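Hypothetical protein AGR_L_1239 (Agrobacterium tumefaciens str. C58, PDB 1VQS) is of unknown function but belongs to the NIPSNAP family and adopts a ferredoxin-like fold of the dimeric alpha-beta barrel group. Local coordinates at residues 16-21 and 102-107; 32-37 and 93-98; 40-45 and 80-85; 48-53 and 64-69. All coordinates share one frame; numbering follows the deposited sequence.

Contact 1 (16-21 and 102-107)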
# COMPACT_ATOMS: atom_id res chain seq x y z
N GLU B 16 12.14 0.09 -19.48
CA GLU B 16 10.82 -0.21 -18.97
C GLU B 16 10.92 -1.40 -18.06
O GLU B 16 11.43 -2.44 -18.45
CB GLU B 16 9.86 -0.56 -20.08
CG GLU B 16 8.45 -0.81 -19.54
CD GLU B 16 7.44 -1.20 -20.62
OE1 GLU B 16 7.83 -1.28 -21.81
OE2 GLU B 16 6.24 -1.43 -20.28
N ILE B 17 10.45 -1.24 -16.82
CA ILE B 17 10.43 -2.34 -15.87
C ILE B 17 8.97 -2.71 -15.65
O ILE B 17 8.17 -1.87 -15.24
CB ILE B 17 11.08 -1.92 -14.54
CG1 ILE B 17 12.53 -1.48 -14.79
CG2 ILE B 17 10.98 -3.08 -13.50
CD1 ILE B 17 13.28 -1.11 -13.50
N ARG B 18 8.64 -3.96 -15.98
CA ARG B 18 7.28 -4.51 -15.87
C ARG B 18 7.27 -5.51 -14.72
O ARG B 18 8.09 -6.42 -14.70
CB ARG B 18 6.88 -5.19 -17.18
CG ARG B 18 6.86 -4.25 -18.34
CD ARG B 18 6.39 -4.87 -19.62
NE ARG B 18 4.99 -5.28 -19.59
CZ ARG B 18 3.95 -4.53 -19.93
NH1 ARG B 18 4.08 -3.26 -20.26
NH2 ARG B 18 2.73 -5.04 -19.89
N THR B 19 6.34 -5.34 -13.78
CA THR B 19 6.31 -6.14 -12.58
C THR B 19 4.91 -6.74 -12.49
O THR B 19 3.91 -6.02 -12.50
CB THR B 19 6.60 -5.29 -11.32
OG1 THR B 19 7.89 -4.67 -11.45
CG2 THR B 19 6.58 -6.17 -10.09
N TYR B 20 4.85 -8.08 -12.40
CA TYR B 20 3.57 -8.83 -12.33
C TYR B 20 3.54 -9.60 -11.03
O TYR B 20 4.53 -10.26 -10.67
CB TYR B 20 3.42 -9.85 -13.47
CG TYR B 20 3.58 -9.34 -14.88
CD1 TYR B 20 3.31 -8.03 -15.19
CD2 TYR B 20 3.93 -10.20 -15.93
CE1 TYR B 20 3.43 -7.55 -16.48
CE2 TYR B 20 4.05 -9.72 -17.23
CZ TYR B 20 3.78 -8.39 -17.48
OH TYR B 20 3.91 -7.84 -18.76
N ARG B 21 2.37 -9.60 -10.39
CA ARG B 21 2.07 -10.54 -9.34
C ARG B 21 1.21 -11.64 -9.92
O ARG B 21 0.13 -11.37 -10.42
CB ARG B 21 1.33 -9.89 -8.17
CG ARG B 21 1.15 -10.84 -6.98
CD ARG B 21 0.22 -10.24 -5.95
NE ARG B 21 -1.18 -10.53 -6.26
CZ ARG B 21 -2.18 -9.74 -5.91
NH1 ARG B 21 -1.95 -8.61 -5.27
NH2 ARG B 21 -3.41 -10.11 -6.17
N ALA B 102 -0.54 -6.06 -12.28
CA ALA B 102 0.60 -5.67 -13.08
C ALA B 102 0.82 -4.17 -13.04
O ALA B 102 -0.15 -3.40 -12.89
CB ALA B 102 0.40 -6.10 -14.50
N GLU B 103 2.08 -3.77 -13.18
CA GLU B 103 2.43 -2.37 -13.34
C GLU B 103 3.69 -2.24 -14.18
O GLU B 103 4.45 -3.21 -14.32
CB GLU B 103 2.63 -1.69 -12.01
CG GLU B 103 3.80 -2.11 -11.18
CD GLU B 103 3.89 -1.23 -9.90
OE1 GLU B 103 3.09 -1.46 -8.98
OE2 GLU B 103 4.73 -0.30 -9.86
N ASN B 104 3.88 -1.06 -14.79
CA ASN B 104 5.11 -0.74 -15.46
C ASN B 104 5.58 0.65 -15.10
O ASN B 104 4.80 1.47 -14.64
CB ASN B 104 5.02 -0.95 -16.98
CG ASN B 104 3.97 -0.10 -17.67
OD1 ASN B 104 3.03 0.40 -17.05
ND2 ASN B 104 4.14 0.07 -18.99
N LYS B 105 6.85 0.88 -15.33
CA LYS B 105 7.45 2.20 -15.12
C LYS B 105 8.57 2.35 -16.13
O LYS B 105 9.15 1.36 -16.60
CB LYS B 105 7.99 2.38 -13.67
CG LYS B 105 8.96 1.33 -13.18
CD LYS B 105 9.19 1.44 -11.67
CE LYS B 105 10.15 0.40 -11.13
NZ LYS B 105 10.14 0.46 -9.61
N ILE B 106 8.84 3.61 -16.47
CA ILE B 106 9.97 3.99 -17.32
C ILE B 106 11.03 4.68 -16.46
O ILE B 106 10.71 5.60 -15.73
CB ILE B 106 9.55 4.92 -18.46
CG1 ILE B 106 8.50 4.23 -19.34
CG2 ILE B 106 10.79 5.42 -19.27
CD1 ILE B 106 9.00 3.10 -20.18
N MSE B 107 12.28 4.21 -16.56
CA MSE B 107 13.39 4.76 -15.82
C MSE B 107 14.53 5.08 -16.80
O MSE B 107 14.57 4.55 -17.94
CB MSE B 107 13.76 3.80 -14.67
CG MSE B 107 12.51 3.43 -13.64
SE MSE B 107 13.25 2.50 -12.25
CE MSE B 107 13.90 3.96 -11.24

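Contact 2 (32-37 and 93-98)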
# COMPACT_ATOMS: atom_id res chain seq x y z
N LYS B 32 7.25 -21.71 -18.04
CA LYS B 32 7.28 -22.76 -19.06
C LYS B 32 6.66 -22.28 -20.36
O LYS B 32 7.26 -22.38 -21.42
CB LYS B 32 6.60 -24.03 -18.56
CG LYS B 32 6.56 -25.13 -19.63
CD LYS B 32 5.70 -26.32 -19.19
CE LYS B 32 6.36 -27.15 -18.09
NZ LYS B 32 7.42 -28.06 -18.62
N VAL B 33 5.44 -21.76 -20.27
CA VAL B 33 4.71 -21.39 -21.48
C VAL B 33 5.31 -20.13 -22.13
O VAL B 33 5.36 -20.01 -23.35
CB VAL B 33 3.19 -21.28 -21.22
CG1 VAL B 33 2.85 -20.00 -20.50
CG2 VAL B 33 2.41 -21.38 -22.52
N VAL B 34 5.82 -19.20 -21.33
CA VAL B 34 6.54 -18.06 -21.91
C VAL B 34 7.78 -18.53 -22.68
O VAL B 34 7.98 -18.15 -23.85
CB VAL B 34 6.92 -16.99 -20.85
CG1 VAL B 34 7.82 -15.91 -21.47
CG2 VAL B 34 5.66 -16.33 -20.28
N GLU B 35 8.59 -19.39 -22.07
CA GLU B 35 9.74 -19.93 -22.78
C GLU B 35 9.34 -20.60 -24.10
O GLU B 35 9.92 -20.33 -25.15
CB GLU B 35 10.52 -20.93 -21.94
CG GLU B 35 11.69 -21.52 -22.72
CD GLU B 35 12.70 -22.22 -21.88
OE1 GLU B 35 12.50 -22.35 -20.68
OE2 GLU B 35 13.73 -22.64 -22.47
N ASP B 36 8.36 -21.50 -24.03
CA ASP B 36 8.10 -22.40 -25.13
C ASP B 36 7.30 -21.73 -26.24
O ASP B 36 7.47 -22.07 -27.42
CB ASP B 36 7.35 -23.63 -24.63
CG ASP B 36 8.22 -24.56 -23.82
OD1 ASP B 36 9.46 -24.38 -23.76
OD2 ASP B 36 7.63 -25.50 -23.24
N GLU B 37 6.45 -20.77 -25.88
CA GLU B 37 5.44 -20.27 -26.81
C GLU B 37 5.35 -18.76 -26.95
O GLU B 37 4.74 -18.30 -27.90
CB GLU B 37 4.05 -20.84 -26.43
CG GLU B 37 4.03 -22.38 -26.31
CD GLU B 37 2.64 -22.98 -26.03
OE1 GLU B 37 1.69 -22.63 -26.75
OE2 GLU B 37 2.51 -23.82 -25.10
N PRO B 93 -3.78 -15.67 -23.95
CA PRO B 93 -4.68 -16.42 -23.05
C PRO B 93 -3.94 -17.38 -22.13
O PRO B 93 -4.48 -17.76 -21.08
CB PRO B 93 -5.59 -17.20 -24.02
CG PRO B 93 -5.60 -16.34 -25.26
CD PRO B 93 -4.21 -15.79 -25.36
N LYS B 94 -2.73 -17.78 -22.52
CA LYS B 94 -1.97 -18.76 -21.74
C LYS B 94 -1.29 -18.14 -20.51
O LYS B 94 -0.84 -18.88 -19.62
CB LYS B 94 -0.91 -19.43 -22.62
CG LYS B 94 -1.47 -20.05 -23.89
CD LYS B 94 -0.36 -20.45 -24.82
CE LYS B 94 -0.92 -20.87 -26.16
NZ LYS B 94 -1.12 -22.33 -26.18
N ILE B 95 -1.19 -16.81 -20.47
CA ILE B 95 -0.69 -16.16 -19.28
C ILE B 95 -1.62 -15.13 -18.65
O ILE B 95 -1.41 -14.72 -17.52
CB ILE B 95 0.69 -15.49 -19.51
CG1 ILE B 95 0.64 -14.38 -20.58
CG2 ILE B 95 1.71 -16.54 -19.86
CD1 ILE B 95 1.88 -13.52 -20.63
N ARG B 96 -2.65 -14.67 -19.34
CA ARG B 96 -3.36 -13.52 -18.81
C ARG B 96 -4.18 -13.82 -17.55
O ARG B 96 -4.55 -12.87 -16.83
CB ARG B 96 -4.20 -12.86 -19.87
CG ARG B 96 -5.32 -13.66 -20.30
CD ARG B 96 -6.24 -12.85 -21.21
NE ARG B 96 -7.22 -13.71 -21.82
CZ ARG B 96 -7.71 -13.52 -23.05
NH1 ARG B 96 -7.30 -12.49 -23.76
NH2 ARG B 96 -8.61 -14.37 -23.54
N ASP B 97 -4.49 -15.09 -17.30
CA ASP B 97 -5.14 -15.50 -16.05
C ASP B 97 -4.14 -15.96 -15.00
O ASP B 97 -4.51 -16.11 -13.82
CB ASP B 97 -6.20 -16.58 -16.29
CG ASP B 97 -7.25 -16.15 -17.29
OD1 ASP B 97 -7.51 -14.93 -17.42
OD2 ASP B 97 -7.80 -17.05 -17.97
N LEU B 98 -2.88 -16.15 -15.40
CA LEU B 98 -1.82 -16.44 -14.45
C LEU B 98 -1.37 -15.15 -13.79
O LEU B 98 -0.92 -15.16 -12.65
CB LEU B 98 -0.65 -17.12 -15.12
CG LEU B 98 -0.96 -18.47 -15.80
CD1 LEU B 98 0.31 -19.10 -16.31
CD2 LEU B 98 -1.65 -19.42 -14.86
O HOH W 1 -0.11 -24.36 -24.44

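Contact 3 (40-45 and 80-85)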
# COMPACT_ATOMS: atom_id res chain seq x y z
N GLU B 40 9.89 -15.56 -27.81
CA GLU B 40 10.44 -15.21 -29.13
C GLU B 40 9.53 -14.26 -29.92
O GLU B 40 10.01 -13.29 -30.56
CB GLU B 40 10.81 -16.46 -29.93
CG GLU B 40 12.06 -17.13 -29.38
CD GLU B 40 13.29 -16.18 -29.34
OE1 GLU B 40 13.68 -15.62 -30.40
OE2 GLU B 40 13.85 -16.00 -28.23
N ILE B 41 8.23 -14.51 -29.87
CA ILE B 41 7.29 -13.58 -30.48
C ILE B 41 7.37 -12.21 -29.82
O ILE B 41 7.43 -11.19 -30.50
CB ILE B 41 5.85 -14.15 -30.44
CG1 ILE B 41 5.72 -15.39 -31.35
CG2 ILE B 41 4.83 -13.09 -30.81
CD1 ILE B 41 4.53 -16.30 -31.02
N GLN B 42 7.40 -12.17 -28.49
CA GLN B 42 7.42 -10.90 -27.77
C GLN B 42 8.69 -10.11 -28.14
O GLN B 42 8.62 -8.94 -28.49
CB GLN B 42 7.38 -11.13 -26.27
CG GLN B 42 7.12 -9.89 -25.49
CD GLN B 42 6.96 -10.17 -24.03
OE1 GLN B 42 7.55 -11.13 -23.52
NE2 GLN B 42 6.20 -9.31 -23.31
N LYS B 43 9.85 -10.76 -28.12
CA LYS B 43 11.12 -10.12 -28.49
C LYS B 43 11.09 -9.62 -29.92
O LYS B 43 11.68 -8.56 -30.25
CB LYS B 43 12.31 -11.07 -28.31
CG LYS B 43 12.64 -11.37 -26.87
CD LYS B 43 13.46 -12.65 -26.69
CE LYS B 43 14.83 -12.58 -27.24
NZ LYS B 43 15.39 -13.97 -27.15
N SER B 44 10.43 -10.37 -30.81
CA SER B 44 10.42 -9.99 -32.21
C SER B 44 9.72 -8.69 -32.49
O SER B 44 9.92 -8.11 -33.56
CB SER B 44 9.81 -11.06 -33.08
OG SER B 44 8.41 -11.08 -32.96
N HIS B 45 8.90 -8.22 -31.55
CA HIS B 45 8.28 -6.89 -31.67
C HIS B 45 8.97 -5.87 -30.79
O HIS B 45 9.26 -4.77 -31.23
CB HIS B 45 6.79 -6.94 -31.33
CG HIS B 45 6.00 -7.77 -32.30
ND1 HIS B 45 5.72 -7.35 -33.58
CD2 HIS B 45 5.43 -9.00 -32.16
CE1 HIS B 45 5.03 -8.30 -34.20
NE2 HIS B 45 4.83 -9.31 -33.35
N ALA B 80 2.38 -1.42 -30.22
CA ALA B 80 1.19 -1.48 -31.09
C ALA B 80 1.31 -2.69 -32.02
O ALA B 80 0.34 -3.41 -32.22
CB ALA B 80 1.01 -0.22 -31.87
N ARG B 81 2.49 -2.90 -32.60
CA ARG B 81 2.68 -4.04 -33.48
C ARG B 81 2.55 -5.38 -32.73
O ARG B 81 1.96 -6.35 -33.24
CB ARG B 81 4.03 -3.95 -34.21
CG ARG B 81 4.04 -2.84 -35.23
CD ARG B 81 5.19 -2.91 -36.20
NE ARG B 81 6.48 -2.80 -35.53
CZ ARG B 81 7.20 -1.68 -35.39
NH1 ARG B 81 6.77 -0.52 -35.86
NH2 ARG B 81 8.36 -1.73 -34.76
N LEU B 82 3.08 -5.43 -31.51
CA LEU B 82 2.95 -6.61 -30.66
C LEU B 82 1.46 -6.93 -30.45
O LEU B 82 1.03 -8.06 -30.67
CB LEU B 82 3.61 -6.38 -29.30
CG LEU B 82 3.44 -7.49 -28.23
CD1 LEU B 82 4.15 -8.75 -28.66
CD2 LEU B 82 3.94 -7.02 -26.87
N MSE B 83 0.69 -5.92 -30.06
CA MSE B 83 -0.73 -6.11 -29.72
C MSE B 83 -1.64 -6.40 -30.92
O MSE B 83 -2.72 -6.95 -30.76
CB MSE B 83 -1.22 -4.91 -28.90
CG MSE B 83 -0.45 -4.72 -27.60
SE MSE B 83 -0.42 -6.29 -26.42
CE MSE B 83 -2.24 -6.75 -26.56
N ALA B 84 -1.19 -6.06 -32.10
CA ALA B 84 -1.92 -6.32 -33.34
C ALA B 84 -1.60 -7.71 -33.92
O ALA B 84 -2.27 -8.17 -34.83
CB ALA B 84 -1.61 -5.26 -34.37
N ASP B 85 -0.51 -8.33 -33.44
CA ASP B 85 -0.08 -9.63 -34.01
C ASP B 85 -0.95 -10.78 -33.50
O ASP B 85 -0.93 -11.06 -32.31
CB ASP B 85 1.37 -9.90 -33.63
CG ASP B 85 1.94 -11.14 -34.25
OD1 ASP B 85 1.24 -11.88 -34.94
OD2 ASP B 85 3.15 -11.37 -34.05
O HOH W 2 7.12 -5.60 -35.22
O HOH W 3 9.22 -4.36 -33.98

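Contact 4 (48-53 and 64-69)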
# COMPACT_ATOMS: atom_id res chain seq x y z
N GLU B 48 14.84 -5.24 -27.58
CA GLU B 48 15.94 -5.51 -26.66
C GLU B 48 15.44 -5.88 -25.26
O GLU B 48 15.19 -5.02 -24.43
CB GLU B 48 16.89 -4.30 -26.61
CG GLU B 48 17.56 -4.03 -27.98
CD GLU B 48 18.80 -3.14 -27.89
OE1 GLU B 48 19.62 -3.30 -26.96
OE2 GLU B 48 18.97 -2.29 -28.79
N LEU B 49 15.28 -7.18 -25.03
CA LEU B 49 15.05 -7.70 -23.68
C LEU B 49 16.33 -7.58 -22.89
O LEU B 49 17.37 -8.06 -23.33
CB LEU B 49 14.65 -9.17 -23.76
CG LEU B 49 14.43 -9.88 -22.43
CD1 LEU B 49 13.29 -9.27 -21.63
CD2 LEU B 49 14.19 -11.40 -22.67
N VAL B 50 16.22 -6.97 -21.71
CA VAL B 50 17.37 -6.73 -20.83
C VAL B 50 17.50 -7.84 -19.79
O VAL B 50 18.59 -8.39 -19.58
CB VAL B 50 17.21 -5.36 -20.15
CG1 VAL B 50 18.26 -5.17 -19.09
CG2 VAL B 50 17.32 -4.24 -21.18
N GLY B 51 16.40 -8.17 -19.16
CA GLY B 51 16.43 -9.21 -18.14
C GLY B 51 15.03 -9.70 -17.84
O GLY B 51 14.06 -9.00 -18.11
N TYR B 52 14.93 -10.92 -17.33
CA TYR B 52 13.64 -11.53 -17.07
C TYR B 52 13.81 -12.39 -15.82
O TYR B 52 14.53 -13.38 -15.85
CB TYR B 52 13.22 -12.37 -18.27
CG TYR B 52 11.70 -12.49 -18.46
CD1 TYR B 52 10.92 -13.18 -17.54
CD2 TYR B 52 11.08 -11.96 -19.59
CE1 TYR B 52 9.52 -13.29 -17.72
CE2 TYR B 52 9.69 -12.07 -19.77
CZ TYR B 52 8.92 -12.74 -18.83
OH TYR B 52 7.53 -12.89 -18.99
N PHE B 53 13.11 -12.03 -14.74
CA PHE B 53 13.38 -12.57 -13.40
C PHE B 53 12.11 -13.03 -12.72
O PHE B 53 11.02 -12.56 -13.01
CB PHE B 53 14.03 -11.51 -12.51
CG PHE B 53 15.19 -10.79 -13.16
CD1 PHE B 53 16.41 -11.40 -13.26
CD2 PHE B 53 15.05 -9.52 -13.70
CE1 PHE B 53 17.49 -10.76 -13.85
CE2 PHE B 53 16.16 -8.88 -14.32
CZ PHE B 53 17.36 -9.51 -14.37
N VAL B 64 9.51 -9.99 -12.90
CA VAL B 64 9.97 -8.68 -13.33
C VAL B 64 10.69 -8.85 -14.64
O VAL B 64 11.59 -9.68 -14.75
CB VAL B 64 10.92 -8.07 -12.34
CG1 VAL B 64 11.61 -6.81 -12.93
CG2 VAL B 64 10.20 -7.70 -11.06
N HIS B 65 10.29 -8.10 -15.66
CA HIS B 65 11.05 -8.11 -16.89
C HIS B 65 11.31 -6.69 -17.34
O HIS B 65 10.53 -5.78 -17.04
CB HIS B 65 10.47 -9.02 -17.99
CG HIS B 65 9.03 -8.81 -18.34
ND1 HIS B 65 8.61 -8.35 -19.58
CD2 HIS B 65 7.90 -9.09 -17.65
CE1 HIS B 65 7.29 -8.34 -19.61
NE2 HIS B 65 6.83 -8.78 -18.46
N ILE B 66 12.46 -6.51 -17.99
CA ILE B 66 13.00 -5.22 -18.33
C ILE B 66 13.35 -5.19 -19.81
O ILE B 66 13.98 -6.11 -20.34
CB ILE B 66 14.25 -4.96 -17.53
CG1 ILE B 66 13.98 -5.15 -16.04
CG2 ILE B 66 14.78 -3.60 -17.86
CD1 ILE B 66 15.14 -4.81 -15.15
N TRP B 67 12.94 -4.10 -20.47
CA TRP B 67 13.16 -3.90 -21.89
C TRP B 67 13.82 -2.54 -22.08
O TRP B 67 13.51 -1.61 -21.32
CB TRP B 67 11.81 -3.89 -22.63
CG TRP B 67 11.11 -5.19 -22.53
CD1 TRP B 67 10.28 -5.60 -21.50
CD2 TRP B 67 11.19 -6.29 -23.44
NE1 TRP B 67 9.85 -6.88 -21.73
CE2 TRP B 67 10.37 -7.32 -22.92
CE3 TRP B 67 11.84 -6.50 -24.66
CZ2 TRP B 67 10.20 -8.54 -23.58
CZ3 TRP B 67 11.66 -7.73 -25.31
CH2 TRP B 67 10.83 -8.72 -24.75
N ALA B 68 14.67 -2.40 -23.09
CA ALA B 68 15.34 -1.12 -23.43
C ALA B 68 14.79 -0.61 -24.75
O ALA B 68 14.64 -1.39 -25.68
CB ALA B 68 16.83 -1.33 -23.59
N PHE B 69 14.53 0.71 -24.80
CA PHE B 69 14.02 1.39 -26.01
C PHE B 69 14.81 2.66 -26.30
O PHE B 69 15.23 3.35 -25.36
CB PHE B 69 12.55 1.76 -25.81
CG PHE B 69 11.66 0.59 -25.57
CD1 PHE B 69 11.27 -0.20 -26.63
CD2 PHE B 69 11.19 0.26 -24.31
CE1 PHE B 69 10.45 -1.30 -26.44
CE2 PHE B 69 10.38 -0.84 -24.12
CZ PHE B 69 9.99 -1.62 -25.19
O HOH W 4 13.89 -2.49 -27.98

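Contact 1 (16-21 and 102-107)
Strands 14-22 and 99-109 pair antiparallel in the four-stranded sheet of the ferredoxin-like fold, and Glu16, Arg18, Tyr20 and Asn104 form a polar row on one of its faces. The Glu16 side chain is fully extended, CG anti to the backbone N (chi1 -177°), so OE2 reaches diagonally past the register to Asn104. Asn104 ND2 donates a nearly straight bond of 2.9 Å to Glu16 OE2, in its own amide plane but from above the carboxylate plane. Arg18 runs alongside Asn104 and bends at chi3; Arg18 NH1 meets Glu16 OE2 at 2.8 Å in a salt bridge, while its NE donates to Tyr20 OH, both partners lying in the guanidinium plane. Two donors thus grip one buried carboxylate oxygen, and the guanidinium is held from turning; the positive charge probably favours ionised Glu16. OE1 of Glu16 has its own salt bridge, to Arg75. Asn104 also bonds to Glu56 and Gly58 of the third subunit, tying this row to an interface. On the other face CD1 of Ile17 touches the selenium of Met107. Between the two faces the backbone ladder is regular, Thr19 N donating almost straight to Glu103 O at 2.9 Å.

Contact 2 (32-37 and 93-98)
Helix 27-46 lies beside the loop that leads from helix 86-89 into strand 99-109, with the CA atoms of Val33 and Lys94, the closest CA pair of the two segments, 7.2 Å apart. This is a helix-to-loop contact on the helical side of the ferredoxin-like fold, closed by a small apolar patch and an ion pair at its rim. Val33 splits its two methyls between neighbouring loop residues: CG1 meets CG2 of Ile95 at 3.7 Å, while CG2 rests against CD of Lys94 at the same distance. Val34 comes to the Ile95 methyl from another side, its CG2 lying 4.0 Å from Ile95 CG2 and the two side chains crossing at about a right angle. Ile95 holds CG1 in the crowded position between the backbone N and the carbonyl carbon (chi1 61°), which turns CG2 toward both valines. Phe91 packs against Val33, Val34 and Glu37, and Tyr30 touches Ile95, so the patch continues into the rest of the chain. At the exposed edge the Lys94 chain runs extended past Val33 and then bends at chi4 (-94°), bringing NZ across the end of Glu37. Lys94 NZ donates to the syn lone pair of Glu37 OE1 at 2.9 Å in a salt bridge. A single water completes the ring, accepting from Lys94 NZ and donating to Glu37 OE2 at 2.8 Å.

Contact 3 (40-45 and 80-85)
The imidazole of His45 is the centre of this contact, wedged between a carboxylate at its edge and a helix turn under one face. His45 NE2 donates to Asp85 OD2 at 2.7 Å in a His-carboxylate hydrogen bond, nearly straight and in the ring plane. OD2 accepts through its anti lone pair, with the carboxylate turned 76° from the ring. Leu82 lies over one ring face, its CA 3.9 Å from the centroid in a CH-pi contact, and the Arg81 carbonyl oxygen covers the rim of that same face. Leu82 CD1 also reaches His45 CD2 at 3.7 Å. On the opposite face sits Ser44 OG, which donates to Ile41 O. The other ring nitrogen, ND1, shares a water with Arg81 NE, and a second water joins His45 O to Arg81 NH2, so the guanidinium grips the histidine through solvent at two points. Asp85 is itself fixed as an N-cap: its OD1 accepts from Arg87 N at the start of helix 86-89. The carboxylate would tend to stabilise positive charge on the ring. Arg78 also donates to His45 O. On the helical side of the ferredoxin-like fold, the contact thus joins the C-terminal ends of helices 27-46 and 72-84, whose local segments run at 144° with axes 9.3 Å apart. Trp88 of helix 86-89 packs on Ile41, Gln42 and Leu82, while Gln42 and Lys43 reach across to strand 62-69.

Contact 4 (48-53 and 64-69)
Strands 48-55 and 62-69 form an antiparallel beta hairpin of the ferredoxin-like sheet, broken in register by a classic beta bulge at Val50 and Gly51. The backbone bonds make the bulge plain. Val50 N donates to Ile66 O at 2.8 Å from above the carbonyl plane, and Gly51 N adds a weak bond of 3.4 Å to the same oxygen. Beyond it the ladder is regular again, with Ile66 N bonded to Gly51 O, and Phe53 and Val64 exchanging two bonds. At the other end a water bridges Glu48 N and Ala68 O.

Aromatic contacts fill the face that carries Leu49, Tyr52, His65 and Trp67. The Tyr52 and His65 side chains run alongside each other and their rings form an offset stack, planes 12° apart and centroids 4.6 Å apart, with His65 CB also over the tyrosine face. Trp67 NE1 donates to His65 ND1 at 2.9 Å, close to both ring planes, and Leu49 CD1 sits 3.8 Å from the centroid of the indole six-membered ring, over its face.

Apolar packing holds the other face: Val50 CB touches Ile66 CG2 and Val50 CG2 meets Ala68 CB, while the edge of Phe53 approaches Ile66 CD1. Strand pairing from Phe53 carries the sheet on into the second subunit, and Tyr52 OH bonds to Tyr30. Because ND1 of the buried His65 accepts from the indole N-H, it probably carries no proton, consistent with a neutral imidazole whose proton is on NE2.

From the N terminus, strand 14-22 leads into helix 27-46, whose successive turns enter contact 2 and then contact 3 before strand 48-55 begins contact 4. Contact 4 closes first, as the hairpin returns along strand 62-69; contact 3 closes next through the end of helix 72-84, contact 2 through the loop before the last strand, and contact 1 through strand 99-109. The four loops are therefore nested, each inside the next, and none cross. Contacts 1 and 4 adjoin in one sheet, where Arg18 N lies 2.8 Å from His65 O. Contacts 2 and 3 share helix 27-46, and both touch contact 4, through Val34 and through Gln42 and Lys43.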